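Local coordinates for protein PadR family transcriptional regulator (Listeria monocytogenes, PDB 6ABQ) that probably binds DNA as a dimeric PadR-family transcription factor whose activity appears to be regulated by ligand binding, at residues B[21-26]-B[58-63]. Sequence-based numbering, arbitrary orientation.
Sequences MILERI and VRLEKK
In L60 the first torsion sets CG anti to the carbonyl carbon (chi1 -67°). A chi2 of 179° then extends CD1 away from CA towards I22 and I26, while CD2 branches off to the side and meets L23. L23 follows the same pattern, CG beside its backbone N and CD1 in the extended place; although its CB does not aim at the other helix, CD2, the other branch of the fork, is turned to L60. The two leucines touch methyl to methyl, L23 CD2 lying 3.7 Å from L60 CD2, and the same L23 methyl also reaches L60 CD1 at 4.0 Å, so it rests against both branches of L60. From the other branch, L60 CD1 continues to I22, whose CG2 sits 4.0 Å away, and more loosely to I26, where CD1 is 4.2 Å from L60 CD1. One leucine thus meets three residues spread over one turn of the facing helix, I22 and I26 being four apart.

The contact is purely apolar, with no hydrogen bond across it, and all four side chains are buried. The helix axes pass 12.0 Å apart at a crossing angle of -78°, a wide spacing for packed helices, which is why the methyl ends do the touching and the backbones stay well separated.

Helix 17-27 here meets the C-terminal part of helix 50-62 inside the winged helix-turn-helix domain characteristic of PadR proteins. L65 packs on both L23 and L60, while V66, opening strand 66-72 of the wing, covers L60 and I26. At the border, R59 and K63 both form salt bridges to E19. I22 also rests on I36 and L40 of helix 33-42, and L23 on L92 of the long helix 86-110.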
loop_
_atom_site.group_PDB
_atom_site.type_symbol
_atom_site.label_atom_id
_atom_site.label_comp_id
_atom_site.label_asym_id
_atom_site.label_seq_id
_atom_site.Cartn_x
_atom_site.Cartn_y
_atom_site.Cartn_z
ATOM N N MET B 21 3.738 -6.382 7.803
ATOM C CA MET B 21 4.187 -5.812 9.078
ATOM C C MET B 21 3.759 -6.666 10.262
ATOM O O MET B 21 4.570 -6.948 11.150
ATOM C CB MET B 21 3.688 -4.367 9.252
ATOM C CG MET B 21 4.265 -3.340 8.281
ATOM S SD MET B 21 6.058 -3.204 8.368
ATOM C CE MET B 21 6.571 -4.430 7.169
ATOM N N ILE B 22 2.495 -7.086 10.243
ATOM C CA ILE B 22 1.906 -7.889 11.312
ATOM C C ILE B 22 2.584 -9.263 11.389
ATOM O O ILE B 22 3.005 -9.673 12.471
ATOM C CB ILE B 22 0.360 -7.962 11.185
ATOM C CG1 ILE B 22 -0.230 -6.551 11.368
ATOM C CG2 ILE B 22 -0.225 -8.923 12.219
ATOM C CD1 ILE B 22 -1.694 -6.388 11.023
ATOM N N LEU B 23 2.721 -9.937 10.243
ATOM C CA LEU B 23 3.476 -11.187 10.149
ATOM C C LEU B 23 4.911 -11.035 10.686
ATOM O O LEU B 23 5.380 -11.895 11.441
ATOM C CB LEU B 23 3.481 -11.738 8.705
ATOM C CG LEU B 23 2.193 -12.309 8.083
ATOM C CD1 LEU B 23 2.373 -12.543 6.589
ATOM C CD2 LEU B 23 1.721 -13.587 8.757
ATOM N N GLU B 24 5.578 -9.937 10.316
ATOM C CA GLU B 24 6.925 -9.613 10.816
ATOM C C GLU B 24 6.973 -9.475 12.338
ATOM O O GLU B 24 7.869 -10.023 12.970
ATOM C CB GLU B 24 7.491 -8.359 10.128
ATOM C CG GLU B 24 8.872 -7.917 10.613
ATOM C CD GLU B 24 10.018 -8.828 10.172
ATOM O OE1 GLU B 24 9.950 -9.452 9.094
ATOM O OE2 GLU B 24 11.010 -8.911 10.915
ATOM N N ARG B 25 6.008 -8.753 12.909
ATOM C CA ARG B 25 5.887 -8.601 14.358
ATOM C C ARG B 25 5.610 -9.948 15.052
ATOM O O ARG B 25 6.219 -10.244 16.086
ATOM C CB ARG B 25 4.813 -7.555 14.712
ATOM C CG ARG B 25 4.476 -7.418 16.200
ATOM C CD ARG B 25 5.674 -6.969 17.036
ATOM N NE ARG B 25 5.419 -7.081 18.469
ATOM C CZ ARG B 25 5.586 -8.188 19.195
ATOM N NH1 ARG B 25 6.024 -9.314 18.644
ATOM N NH2 ARG B 25 5.317 -8.165 20.492
ATOM N N ILE B 26 4.713 -10.750 14.475
ATOM C CA ILE B 26 4.389 -12.087 15.012
ATOM C C ILE B 26 5.607 -13.033 14.966
ATOM O O ILE B 26 5.836 -13.800 15.913
ATOM C CB ILE B 26 3.124 -12.700 14.341
ATOM C CG1 ILE B 26 1.896 -11.798 14.570
ATOM C CG2 ILE B 26 2.822 -14.089 14.889
ATOM C CD1 ILE B 26 0.648 -12.186 13.783
ATOM N N VAL B 58 -7.806 -12.444 11.555
ATOM C CA VAL B 58 -8.795 -13.400 11.020
ATOM C C VAL B 58 -8.391 -13.861 9.606
ATOM O O VAL B 58 -8.422 -15.058 9.308
ATOM C CB VAL B 58 -10.243 -12.832 11.064
ATOM C CG1 VAL B 58 -11.208 -13.643 10.203
ATOM C CG2 VAL B 58 -10.745 -12.781 12.504
ATOM N N ARG B 59 -7.979 -12.906 8.771
ATOM C CA ARG B 59 -7.505 -13.192 7.413
ATOM C C ARG B 59 -6.279 -14.117 7.417
ATOM O O ARG B 59 -6.217 -15.071 6.632
ATOM C CB ARG B 59 -7.221 -11.900 6.639
ATOM C CG ARG B 59 -6.836 -12.140 5.186
ATOM C CD ARG B 59 -6.865 -10.858 4.376
ATOM N NE ARG B 59 -5.619 -10.097 4.477
ATOM C CZ ARG B 59 -5.526 -8.808 4.816
ATOM N NH1 ARG B 59 -6.601 -8.091 5.110
ATOM N NH2 ARG B 59 -4.330 -8.231 4.856
ATOM N N LEU B 60 -5.333 -13.824 8.314
ATOM C CA LEU B 60 -4.119 -14.627 8.502
ATOM C C LEU B 60 -4.387 -16.075 8.904
ATOM O O LEU B 60 -3.708 -16.982 8.410
ATOM C CB LEU B 60 -3.172 -13.967 9.503
ATOM C CG LEU B 60 -2.519 -12.642 9.101
ATOM C CD1 LEU B 60 -1.648 -12.140 10.245
ATOM C CD2 LEU B 60 -1.727 -12.779 7.816
ATOM N N GLU B 61 -5.364 -16.279 9.790
ATOM C CA GLU B 61 -5.831 -17.624 10.163
ATOM C C GLU B 61 -6.340 -18.380 8.943
ATOM O O GLU B 61 -5.948 -19.522 8.715
ATOM C CB GLU B 61 -6.971 -17.555 11.186
ATOM C CG GLU B 61 -6.575 -17.117 12.584
ATOM C CD GLU B 61 -7.766 -17.016 13.517
ATOM O OE1 GLU B 61 -8.890 -17.390 13.135
ATOM O OE2 GLU B 61 -7.579 -16.556 14.651
ATOM N N LYS B 62 -7.218 -17.730 8.180
ATOM C CA LYS B 62 -7.827 -18.312 6.982
ATOM C C LYS B 62 -6.777 -18.618 5.913
ATOM O O LYS B 62 -6.896 -19.609 5.195
ATOM C CB LYS B 62 -8.959 -17.420 6.452
ATOM C CG LYS B 62 -10.179 -17.436 7.362
ATOM C CD LYS B 62 -11.207 -16.359 7.055
ATOM C CE LYS B 62 -12.352 -16.455 8.054
ATOM N NZ LYS B 62 -13.500 -15.558 7.767
ATOM N N LYS B 63 -5.732 -17.794 5.862
ATOM C CA LYS B 63 -4.547 -18.036 5.035
ATOM C C LYS B 63 -3.669 -19.194 5.546
ATOM O O LYS B 63 -2.817 -19.693 4.815
ATOM C CB LYS B 63 -3.721 -16.756 4.901
ATOM C CG LYS B 63 -4.281 -15.728 3.927
ATOM C CD LYS B 63 -3.253 -14.667 3.569
ATOM C CE LYS B 63 -3.834 -13.676 2.571
ATOM N NZ LYS B 63 -2.794 -12.760 2.021
#